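Local coordinates for protein alpha-L-arabinosidase (Xanthomonas axonopodis pv. citri, PDB 6D25) that probably removes arabinofuranosyl side chains from arabinoxylans by hydrolysis, coping with internal di-substitutions, as a trimeric GH51 alpha-L-arabinofuranosidase, at residues D103-R108 with A165-Y170; F139-E144 with A190-P195; Y151-V156 with V199-W204. All blocks are in the same frame, centred on the assembly; numbering follows the deposited sequence.

Contact 1 of 3, residues D103-R108 with A165-Y170; sequences DEYHWR and AQWAEY
Two different first torsions set the indoles of Trp107 and Trp167 against each other: Trp107 carries CG between its backbone N and carbonyl carbon (chi1 72°), whereas Trp167 places CG opposite the backbone N (chi1 -162°), and the two indoles run antiparallel, one over the other. The result is an aromatic cluster, completed by Tyr105 and Tyr170, that joins the loop after strand 93-96 to helix 161-172. At its centre lies an offset stack, the five-membered rings of Trp107 and Trp167 being 4.2 Å apart between centroids with planes only 8° from parallel. The offset brings each CB over the partner's pyrrole face: Trp107 CB lies 3.4 Å from the centroid of the Trp167 five-membered ring, and Trp167 CB 3.6 Å from that of Trp107, a reciprocal pair of CH-pi contacts. Arg108 CG rests on the opposite face of the Trp107 indole.

The tyrosines extend the cluster at its two ends. Trp107 CZ3 sits over one face of Tyr170, 3.7 Å from its CG, with the rings steeply tilted, while Trp167 CH2 comes to the edge of the Tyr105 ring, 4.0 Å from CE2. The polar atoms of the cluster find partners outside the two segments: Trp167 NE1 bonds to Thr136 and Tyr170 OH to His137. Beside it, the extended Gln166 chain holds OE1 between two waters. One donates to Gln166 OE1 at 2.8 Å and accepts a weak bond from Trp107 NE1; the other also donates to Gln166 OE1 and accepts from Arg108 NE at 2.8 Å.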
loop_
_atom_site.group_PDB
_atom_site.type_symbol
_atom_site.label_atom_id
_atom_site.label_comp_id
_atom_site.label_asym_id
_atom_site.label_seq_id
_atom_site.Cartn_x
_atom_site.Cartn_y
_atom_site.Cartn_z
ATOM N N ASP A 103 -8.509 -10.439 -7.003
ATOM C CA ASP A 103 -7.988 -9.471 -6.046
ATOM C C ASP A 103 -7.410 -10.165 -4.800
ATOM O O ASP A 103 -6.844 -9.485 -3.930
ATOM C CB ASP A 103 -9.095 -8.463 -5.692
ATOM C CG ASP A 103 -9.764 -7.780 -6.919
ATOM O OD1 ASP A 103 -8.959 -7.290 -7.814
ATOM O OD2 ASP A 103 -11.117 -7.758 -6.982
ATOM N N GLU A 104 -7.544 -11.471 -4.665
ATOM C CA GLU A 104 -6.944 -12.225 -3.590
ATOM C C GLU A 104 -6.034 -13.350 -4.132
ATOM O O GLU A 104 -5.514 -14.125 -3.359
ATOM C CB GLU A 104 -8.010 -12.919 -2.739
ATOM C CG GLU A 104 -8.842 -11.998 -1.893
ATOM C CD GLU A 104 -9.795 -12.720 -0.938
ATOM O OE1 GLU A 104 -10.180 -13.909 -1.177
ATOM O OE2 GLU A 104 -10.166 -12.095 0.048
ATOM N N TYR A 105 -5.838 -13.443 -5.424
ATOM C CA TYR A 105 -5.053 -14.543 -6.013
ATOM C C TYR A 105 -3.553 -14.230 -5.975
ATOM O O TYR A 105 -3.162 -13.105 -6.243
ATOM C CB TYR A 105 -5.478 -14.735 -7.460
ATOM C CG TYR A 105 -4.820 -15.867 -8.208
ATOM C CD1 TYR A 105 -4.998 -17.184 -7.809
ATOM C CD2 TYR A 105 -4.085 -15.639 -9.362
ATOM C CE1 TYR A 105 -4.433 -18.233 -8.513
ATOM C CE2 TYR A 105 -3.550 -16.684 -10.093
ATOM C CZ TYR A 105 -3.733 -17.981 -9.677
ATOM O OH TYR A 105 -3.197 -19.013 -10.402
ATOM N N HIS A 106 -2.759 -15.251 -5.663
ATOM C CA HIS A 106 -1.303 -15.171 -5.669
ATOM C C HIS A 106 -0.814 -16.124 -6.754
ATOM O O HIS A 106 -0.904 -17.367 -6.558
ATOM C CB HIS A 106 -0.756 -15.447 -4.268
ATOM C CG HIS A 106 -1.300 -14.447 -3.307
ATOM N ND1 HIS A 106 -0.836 -13.149 -3.297
ATOM C CD2 HIS A 106 -2.343 -14.474 -2.456
ATOM C CE1 HIS A 106 -1.571 -12.411 -2.495
ATOM N NE2 HIS A 106 -2.488 -13.197 -1.931
ATOM N N TRP A 107 -0.301 -15.564 -7.853
ATOM C CA TRP A 107 0.004 -16.360 -9.041
ATOM C C TRP A 107 0.977 -17.514 -8.741
ATOM O O TRP A 107 0.909 -18.553 -9.401
ATOM C CB TRP A 107 0.528 -15.453 -10.166
ATOM C CG TRP A 107 1.902 -14.927 -9.954
ATOM C CD1 TRP A 107 2.252 -13.756 -9.361
ATOM C CD2 TRP A 107 3.126 -15.559 -10.365
ATOM N NE1 TRP A 107 3.605 -13.616 -9.370
ATOM C CE2 TRP A 107 4.175 -14.700 -9.982
ATOM C CE3 TRP A 107 3.435 -16.733 -11.061
ATOM C CZ2 TRP A 107 5.518 -15.010 -10.227
ATOM C CZ3 TRP A 107 4.760 -17.035 -11.311
ATOM C CH2 TRP A 107 5.777 -16.182 -10.916
ATOM N N ARG A 108 1.880 -17.347 -7.774
ATOM C CA ARG A 108 2.860 -18.414 -7.502
ATOM C C ARG A 108 2.166 -19.656 -6.944
ATOM O O ARG A 108 2.729 -20.759 -7.046
ATOM C CB ARG A 108 3.957 -17.946 -6.539
ATOM C CG ARG A 108 4.947 -16.987 -7.182
ATOM C CD ARG A 108 6.212 -16.924 -6.331
ATOM N NE ARG A 108 7.412 -16.819 -7.117
ATOM C CZ ARG A 108 7.963 -17.762 -7.884
ATOM N NH1 ARG A 108 7.628 -19.045 -7.875
ATOM N NH2 ARG A 108 8.907 -17.359 -8.686
ATOM N N ALA A 165 4.251 -7.552 -11.239
ATOM C CA ALA A 165 5.436 -7.299 -12.013
ATOM C C ALA A 165 6.145 -8.625 -12.358
ATOM O O ALA A 165 6.548 -8.876 -13.515
ATOM C CB ALA A 165 6.388 -6.381 -11.277
ATOM N N GLN A 166 6.278 -9.455 -11.362
ATOM C CA GLN A 166 6.962 -10.762 -11.561
ATOM C C GLN A 166 6.097 -11.680 -12.430
ATOM O O GLN A 166 6.610 -12.430 -13.211
ATOM C CB GLN A 166 7.301 -11.392 -10.212
ATOM C CG GLN A 166 8.426 -10.613 -9.510
ATOM C CD GLN A 166 9.057 -11.361 -8.370
ATOM O OE1 GLN A 166 8.388 -12.165 -7.742
ATOM N NE2 GLN A 166 10.330 -11.092 -8.114
ATOM N N TRP A 167 4.791 -11.605 -12.278
ATOM C CA TRP A 167 3.906 -12.471 -13.058
ATOM C C TRP A 167 4.037 -12.165 -14.552
ATOM O O TRP A 167 4.123 -13.081 -15.357
ATOM C CB TRP A 167 2.449 -12.293 -12.629
ATOM C CG TRP A 167 1.525 -13.386 -13.038
ATOM C CD1 TRP A 167 1.864 -14.615 -13.512
ATOM C CD2 TRP A 167 0.095 -13.378 -12.943
ATOM N NE1 TRP A 167 0.740 -15.371 -13.695
ATOM C CE2 TRP A 167 -0.354 -14.653 -13.351
ATOM C CE3 TRP A 167 -0.848 -12.434 -12.541
ATOM C CZ2 TRP A 167 -1.695 -14.993 -13.375
ATOM C CZ3 TRP A 167 -2.184 -12.781 -12.544
ATOM C CH2 TRP A 167 -2.589 -14.052 -12.929
ATOM N N ALA A 168 4.022 -10.879 -14.892
ATOM C CA ALA A 168 4.170 -10.460 -16.264
ATOM C C ALA A 168 5.520 -10.937 -16.834
ATOM O O ALA A 168 5.560 -11.405 -17.983
ATOM C CB ALA A 168 4.082 -8.956 -16.367
ATOM N N GLU A 169 6.591 -10.830 -16.056
ATOM C CA GLU A 169 7.898 -11.285 -16.519
ATOM C C GLU A 169 7.879 -12.809 -16.737
ATOM O O GLU A 169 8.354 -13.314 -17.777
ATOM C CB GLU A 169 9.023 -10.907 -15.542
ATOM C CG GLU A 169 10.416 -11.418 -15.940
ATOM C CD GLU A 169 11.534 -11.098 -14.960
ATOM O OE1 GLU A 169 11.415 -10.023 -14.304
ATOM O OE2 GLU A 169 12.541 -11.947 -14.795
ATOM N N TYR A 170 7.343 -13.540 -15.757
ATOM C CA TYR A 170 7.262 -14.986 -15.847
ATOM C C TYR A 170 6.611 -15.400 -17.170
ATOM O O TYR A 170 7.087 -16.295 -17.863
ATOM C CB TYR A 170 6.443 -15.523 -14.684
ATOM C CG TYR A 170 6.307 -17.025 -14.627
ATOM C CD1 TYR A 170 5.261 -17.659 -15.264
ATOM C CD2 TYR A 170 7.220 -17.798 -13.937
ATOM C CE1 TYR A 170 5.105 -19.036 -15.197
ATOM C CE2 TYR A 170 7.082 -19.170 -13.858
ATOM C CZ TYR A 170 6.013 -19.800 -14.474
ATOM O OH TYR A 170 5.877 -21.164 -14.386
HETATM O O HOH W 1 5.734 -12.673 -7.145
HETATM O O HOH W 2 9.380 -14.790 -7.454
#

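Contact 2 of 3, residues F139-E144 with A190-P195; sequences FMDFTE and APWQVP
Met140, on helix 136-146, reaches across the face of Trp192, which belongs to the loop leading into strand 196-199, and shows how a flexible thioether can follow the outline of a flat indole. Of all its atoms CB lies nearest to the indole, in a CH-pi contact 3.3 Å from the centroid of the Trp192 five-membered ring and almost on the ring normal. CG follows over the ring fusion, 4.0 Å from Trp192 CD2. The chain then bends twice, at chi2 (-57°) and chi3 (-71°), lifting SD above the same face, 5.2 Å from the pyrrole centroid, in a distant Met-aromatic contact; SD also packs on Ile152 of strand 149-154. The second bend brings the methyl back to the loop, where CE meets Gln193 O at 3.3 Å and Val194 CG2 at 3.9 Å, close to Trp192 CB as well.

The indole is held at its edge too. Trp192 NE1 donates to Asp141 OD1 at 2.9 Å with a nearly straight N-H...O angle of 161°; the oxygen lies in the ring plane, although the indole meets Asp141 from above the carboxylate plane. One helical turn from Met140, Glu144 sets its carboxylate steeply across the same ring edge, OE2 near CD1. A water donates to Glu144 OE2 at 2.7 Å and accepts from Gln193 N, while Glu144 OE1 forms a salt bridge with Arg188, which also makes a cation-pi contact with Trp192.

Packing on the face by Met140 and a hydrogen bond in the ring plane together fix the rotation of the indole. The neighbouring carboxylate would probably polarise its N-H, and Arg188 would help to offset the acidic charge gathered at this partly exposed margin.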
loop_
_atom_site.group_PDB
_atom_site.type_symbol
_atom_site.label_atom_id
_atom_site.label_comp_id
_atom_site.label_asym_id
_atom_site.label_seq_id
_atom_site.Cartn_x
_atom_site.Cartn_y
_atom_site.Cartn_z
ATOM N N PHE A 139 -4.157 -22.188 -17.828
ATOM C CA PHE A 139 -4.970 -21.181 -18.500
ATOM C C PHE A 139 -4.296 -20.722 -19.809
ATOM O O PHE A 139 -4.965 -20.644 -20.887
ATOM C CB PHE A 139 -5.254 -19.977 -17.609
ATOM C CG PHE A 139 -5.954 -18.877 -18.342
ATOM C CD1 PHE A 139 -7.279 -19.022 -18.741
ATOM C CD2 PHE A 139 -5.281 -17.735 -18.726
ATOM C CE1 PHE A 139 -7.920 -18.028 -19.457
ATOM C CE2 PHE A 139 -5.937 -16.734 -19.439
ATOM C CZ PHE A 139 -7.253 -16.898 -19.799
ATOM N N MET A 140 -3.012 -20.396 -19.756
ATOM C CA MET A 140 -2.401 -19.809 -20.944
ATOM C C MET A 140 -2.350 -20.827 -22.089
ATOM O O MET A 140 -2.592 -20.459 -23.267
ATOM C CB MET A 140 -1.005 -19.254 -20.638
ATOM C CG MET A 140 -1.031 -18.066 -19.712
ATOM S SD MET A 140 -2.049 -16.674 -20.314
ATOM C CE MET A 140 -0.988 -16.131 -21.642
ATOM N N ASP A 141 -2.061 -22.081 -21.793
ATOM C CA ASP A 141 -2.040 -23.107 -22.834
ATOM C C ASP A 141 -3.471 -23.367 -23.333
ATOM O O ASP A 141 -3.658 -23.709 -24.501
ATOM C CB ASP A 141 -1.358 -24.387 -22.346
ATOM C CG ASP A 141 0.145 -24.257 -22.154
ATOM O OD1 ASP A 141 0.756 -23.316 -22.734
ATOM O OD2 ASP A 141 0.685 -25.087 -21.397
ATOM N N PHE A 142 -4.461 -23.193 -22.500
ATOM C CA PHE A 142 -5.880 -23.279 -22.942
ATOM C C PHE A 142 -6.180 -22.163 -23.955
ATOM O O PHE A 142 -6.817 -22.452 -24.999
ATOM C CB PHE A 142 -6.817 -23.184 -21.738
ATOM C CG PHE A 142 -8.292 -23.232 -22.041
ATOM C CD1 PHE A 142 -8.869 -24.411 -22.460
ATOM C CD2 PHE A 142 -9.098 -22.118 -21.861
ATOM C CE1 PHE A 142 -10.232 -24.494 -22.683
ATOM C CE2 PHE A 142 -10.479 -22.215 -22.055
ATOM C CZ PHE A 142 -11.028 -23.388 -22.495
ATOM N N THR A 143 -5.716 -20.945 -23.696
ATOM C CA THR A 143 -5.947 -19.865 -24.668
ATOM C C THR A 143 -5.310 -20.223 -26.012
ATOM O O THR A 143 -5.937 -19.978 -27.055
ATOM C CB THR A 143 -5.489 -18.477 -24.191
ATOM O OG1 THR A 143 -4.063 -18.437 -24.048
ATOM C CG2 THR A 143 -6.180 -18.085 -22.893
ATOM N N GLU A 144 -4.118 -20.824 -26.009
ATOM C CA GLU A 144 -3.475 -21.185 -27.270
ATOM C C GLU A 144 -4.253 -22.305 -27.964
ATOM O O GLU A 144 -4.382 -22.264 -29.182
ATOM C CB GLU A 144 -2.009 -21.566 -27.076
ATOM C CG GLU A 144 -1.168 -20.352 -26.750
ATOM C CD GLU A 144 0.312 -20.474 -26.976
ATOM O OE1 GLU A 144 0.789 -21.639 -27.224
ATOM O OE2 GLU A 144 1.003 -19.433 -26.859
ATOM N N ALA A 190 8.853 -20.963 -24.826
ATOM C CA ALA A 190 8.660 -19.619 -25.397
ATOM C C ALA A 190 7.737 -18.811 -24.481
ATOM O O ALA A 190 6.893 -19.360 -23.805
ATOM C CB ALA A 190 8.068 -19.727 -26.798
ATOM N N PRO A 191 7.887 -17.499 -24.496
ATOM C CA PRO A 191 6.892 -16.658 -23.845
ATOM C C PRO A 191 5.475 -16.912 -24.399
ATOM O O PRO A 191 5.328 -17.337 -25.542
ATOM C CB PRO A 191 7.262 -15.216 -24.227
ATOM C CG PRO A 191 8.675 -15.278 -24.674
ATOM C CD PRO A 191 8.901 -16.695 -25.185
ATOM N N TRP A 192 4.471 -16.644 -23.595
ATOM C CA TRP A 192 3.118 -16.495 -24.081
ATOM C C TRP A 192 2.877 -15.019 -24.434
ATOM O O TRP A 192 3.587 -14.122 -23.992
ATOM C CB TRP A 192 2.092 -16.887 -23.021
ATOM C CG TRP A 192 2.040 -18.322 -22.595
ATOM C CD1 TRP A 192 1.459 -19.362 -23.257
ATOM C CD2 TRP A 192 2.489 -18.840 -21.334
ATOM N NE1 TRP A 192 1.548 -20.493 -22.503
ATOM C CE2 TRP A 192 2.151 -20.204 -21.303
ATOM C CE3 TRP A 192 3.101 -18.278 -20.217
ATOM C CZ2 TRP A 192 2.432 -21.022 -20.208
ATOM C CZ3 TRP A 192 3.401 -19.087 -19.143
ATOM C CH2 TRP A 192 3.057 -20.442 -19.133
ATOM N N GLN A 193 1.827 -14.779 -25.192
ATOM C CA GLN A 193 1.324 -13.445 -25.436
ATOM C C GLN A 193 0.317 -13.087 -24.344
ATOM O O GLN A 193 -0.608 -13.864 -24.061
ATOM C CB GLN A 193 0.644 -13.375 -26.814
ATOM C CG GLN A 193 1.552 -13.779 -27.970
ATOM C CD GLN A 193 2.725 -12.841 -28.153
ATOM O OE1 GLN A 193 2.535 -11.637 -28.321
ATOM N NE2 GLN A 193 3.925 -13.387 -28.108
ATOM N N VAL A 194 0.519 -11.912 -23.750
ATOM C CA VAL A 194 -0.379 -11.342 -22.758
ATOM C C VAL A 194 -0.823 -9.954 -23.237
ATOM O O VAL A 194 -0.277 -8.925 -22.818
ATOM C CB VAL A 194 0.261 -11.291 -21.357
ATOM C CG1 VAL A 194 -0.729 -10.740 -20.339
ATOM C CG2 VAL A 194 0.755 -12.670 -20.912
ATOM N N PRO A 195 -1.836 -9.927 -24.094
ATOM C CA PRO A 195 -2.154 -8.664 -24.736
ATOM C C PRO A 195 -2.937 -7.682 -23.854
ATOM O O PRO A 195 -2.845 -6.471 -24.105
ATOM C CB PRO A 195 -2.972 -9.023 -25.975
ATOM C CG PRO A 195 -3.565 -10.371 -25.607
ATOM C CD PRO A 195 -2.441 -11.050 -24.821
HETATM O O HOH W 3 0.130 -16.996 -26.066
#

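Contact 3 of 3, residues Y151-V156 with V199-W204; sequences YIAGNV and VGNELW
Val156 lays its two methyls along the end of strand 196-199 and the loop that follows. CG2 packs on Val199 CG1 at 3.7 Å and lies 3.6 Å from Gly200 N, while CG1, placed anti to the backbone N (chi1 163°), reaches Leu203, 4.3 Å from its CD1. The close fit depends on Gly200: with phi at 98° and no side chain, it lets Val156 CB come within 3.9 Å of its CA. Helix 212-224 adds Tyr222, which touches both valines.

Farther back, at Ala153 and Gly154 of strand 149-154, Asn201 of the loop provides the polar half of the contact. Its amide comes up beside Ala153, OD1 being 3.4 Å from Ala153 CB, and ND2 is 3.3 Å from Gly154 O. The backbone of Asn201 is held as well, its N bonding to Asp103 OD1, and Arg95 gives OD1 a weak hydrogen bond. By contrast, Val199 O is buried here without a partner in the model.

These segments lie at the C-terminal ends of adjacent parallel strands, third and fourth of an eight-stranded parallel sheet consistent with the (beta/alpha)8 barrel of GH51 enzymes. Asn201-Glu202 matches the Asn-Glu pair that clan GH-A glycosidases carry after the fourth strand, and Glu202 comes close to Glu324, near the end of strand 319-325, consistent with the facing acid/base and nucleophile carboxylates of such barrels.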
loop_
_atom_site.group_PDB
_atom_site.type_symbol
_atom_site.label_atom_id
_atom_site.label_comp_id
_atom_site.label_asym_id
_atom_site.label_seq_id
_atom_site.Cartn_x
_atom_site.Cartn_y
_atom_site.Cartn_z
ATOM N N TYR A 151 -6.654 -12.291 -21.374
ATOM C CA TYR A 151 -6.863 -11.086 -20.645
ATOM C C TYR A 151 -6.641 -11.427 -19.160
ATOM O O TYR A 151 -7.504 -12.024 -18.518
ATOM C CB TYR A 151 -8.251 -10.551 -20.990
ATOM C CG TYR A 151 -8.738 -9.331 -20.238
ATOM C CD1 TYR A 151 -7.963 -8.655 -19.319
ATOM C CD2 TYR A 151 -10.005 -8.837 -20.514
ATOM C CE1 TYR A 151 -8.458 -7.534 -18.671
ATOM C CE2 TYR A 151 -10.506 -7.709 -19.870
ATOM C CZ TYR A 151 -9.734 -7.054 -18.943
ATOM O OH TYR A 151 -10.233 -5.969 -18.289
ATOM N N ILE A 152 -5.469 -11.101 -18.634
ATOM C CA ILE A 152 -5.071 -11.516 -17.295
ATOM C C ILE A 152 -5.527 -10.460 -16.303
ATOM O O ILE A 152 -5.241 -9.297 -16.514
ATOM C CB ILE A 152 -3.543 -11.707 -17.218
ATOM C CG1 ILE A 152 -3.075 -12.843 -18.120
ATOM C CG2 ILE A 152 -3.082 -11.906 -15.762
ATOM C CD1 ILE A 152 -3.573 -14.197 -17.688
ATOM N N ALA A 153 -6.159 -10.879 -15.215
ATOM C CA ALA A 153 -6.610 -9.989 -14.127
ATOM C C ALA A 153 -5.606 -10.072 -12.981
ATOM O O ALA A 153 -5.479 -11.116 -12.340
ATOM C CB ALA A 153 -7.995 -10.350 -13.672
ATOM N N GLY A 154 -4.880 -8.973 -12.761
ATOM C CA GLY A 154 -3.831 -8.928 -11.729
ATOM C C GLY A 154 -4.338 -8.468 -10.365
ATOM O O GLY A 154 -5.375 -7.766 -10.224
ATOM N N ASN A 155 -3.619 -8.889 -9.333
ATOM C CA ASN A 155 -3.945 -8.640 -7.930
ATOM C C ASN A 155 -3.308 -7.309 -7.496
ATOM O O ASN A 155 -2.076 -7.191 -7.365
ATOM C CB ASN A 155 -3.438 -9.788 -7.052
ATOM C CG ASN A 155 -3.777 -9.643 -5.575
ATOM O OD1 ASN A 155 -4.028 -8.539 -5.108
ATOM N ND2 ASN A 155 -3.757 -10.733 -4.812
ATOM N N VAL A 156 -4.175 -6.328 -7.242
ATOM C CA VAL A 156 -3.813 -5.075 -6.673
ATOM C C VAL A 156 -4.269 -4.973 -5.209
ATOM O O VAL A 156 -3.529 -4.438 -4.375
ATOM C CB VAL A 156 -4.388 -3.954 -7.553
ATOM C CG1 VAL A 156 -4.415 -2.642 -6.846
ATOM C CG2 VAL A 156 -3.607 -3.857 -8.848
ATOM N N VAL A 199 -5.466 -4.160 -14.100
ATOM C CA VAL A 199 -4.741 -3.682 -12.921
ATOM C C VAL A 199 -5.740 -3.407 -11.805
ATOM O O VAL A 199 -6.016 -2.246 -11.458
ATOM C CB VAL A 199 -3.845 -2.485 -13.252
ATOM C CG1 VAL A 199 -2.958 -2.126 -12.087
ATOM C CG2 VAL A 199 -2.981 -2.762 -14.467
ATOM N N GLY A 200 -6.248 -4.505 -11.248
ATOM C CA GLY A 200 -7.263 -4.475 -10.175
ATOM C C GLY A 200 -8.652 -4.678 -10.710
ATOM O O GLY A 200 -8.938 -4.316 -11.843
ATOM N N ASN A 201 -9.504 -5.292 -9.899
ATOM C CA ASN A 201 -10.885 -5.677 -10.282
ATOM C C ASN A 201 -11.850 -5.180 -9.178
ATOM O O ASN A 201 -11.641 -5.368 -8.027
ATOM C CB ASN A 201 -10.961 -7.186 -10.490
ATOM C CG ASN A 201 -9.822 -7.735 -11.344
ATOM O OD1 ASN A 201 -9.917 -7.707 -12.598
ATOM N ND2 ASN A 201 -8.665 -8.064 -10.714
ATOM N N GLU A 202 -12.865 -4.438 -9.507
ATOM C CA GLU A 202 -13.911 -4.073 -8.516
ATOM C C GLU A 202 -13.245 -3.448 -7.259
ATOM O O GLU A 202 -13.544 -3.813 -6.118
ATOM C CB GLU A 202 -14.812 -5.287 -8.182
ATOM C CG GLU A 202 -15.693 -5.823 -9.349
ATOM C CD GLU A 202 -17.087 -6.423 -9.011
ATOM O OE1 GLU A 202 -17.385 -6.632 -7.793
ATOM O OE2 GLU A 202 -17.938 -6.672 -9.990
ATOM N N LEU A 203 -12.379 -2.448 -7.442
ATOM C CA LEU A 203 -11.634 -1.876 -6.303
ATOM C C LEU A 203 -12.577 -1.114 -5.365
ATOM O O LEU A 203 -12.223 -0.918 -4.210
ATOM C CB LEU A 203 -10.511 -0.971 -6.827
ATOM C CG LEU A 203 -9.378 -1.687 -7.578
ATOM C CD1 LEU A 203 -8.192 -0.784 -7.790
ATOM C CD2 LEU A 203 -8.914 -2.926 -6.865
ATOM N N TRP A 204 -13.740 -0.687 -5.851
ATOM C CA TRP A 204 -14.766 -0.021 -5.029
ATOM C C TRP A 204 -15.438 -1.033 -4.093
ATOM O O TRP A 204 -16.134 -0.612 -3.189
ATOM C CB TRP A 204 -15.832 0.720 -5.863
ATOM C CG TRP A 204 -16.098 0.082 -7.180
ATOM C CD1 TRP A 204 -15.565 0.444 -8.384
ATOM C CD2 TRP A 204 -16.896 -1.091 -7.424
ATOM N NE1 TRP A 204 -15.948 -0.450 -9.346
ATOM C CE2 TRP A 204 -16.769 -1.394 -8.784
ATOM C CE3 TRP A 204 -17.730 -1.884 -6.626
ATOM C CZ2 TRP A 204 -17.429 -2.474 -9.366
ATOM C CZ3 TRP A 204 -18.351 -2.975 -7.181
ATOM C CH2 TRP A 204 -18.204 -3.259 -8.534
#

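In the fold
Contacts 1 and 3 are buried, whereas contact 2 is partly exposed, and their chemistry follows that difference: stacked aromatics in contact 1, small aliphatic groups and a buried amide in contact 3, and carboxylates facing an indole at the margin of contact 2. Strand 149-154 lies in the middle, its Ile152 touching Trp167 of contact 1 and Phe139 and Val194 of contact 2. The loop 103-108 also ties contact 1 to contact 3, with Tyr105 O probably accepting from Asn155 ND2. Contacts 1 and 2 thus pack outer helices and loops around the barrel, while contact 3 joins neighbouring strand ends; contact 1 also reaches other subunits of the trimer.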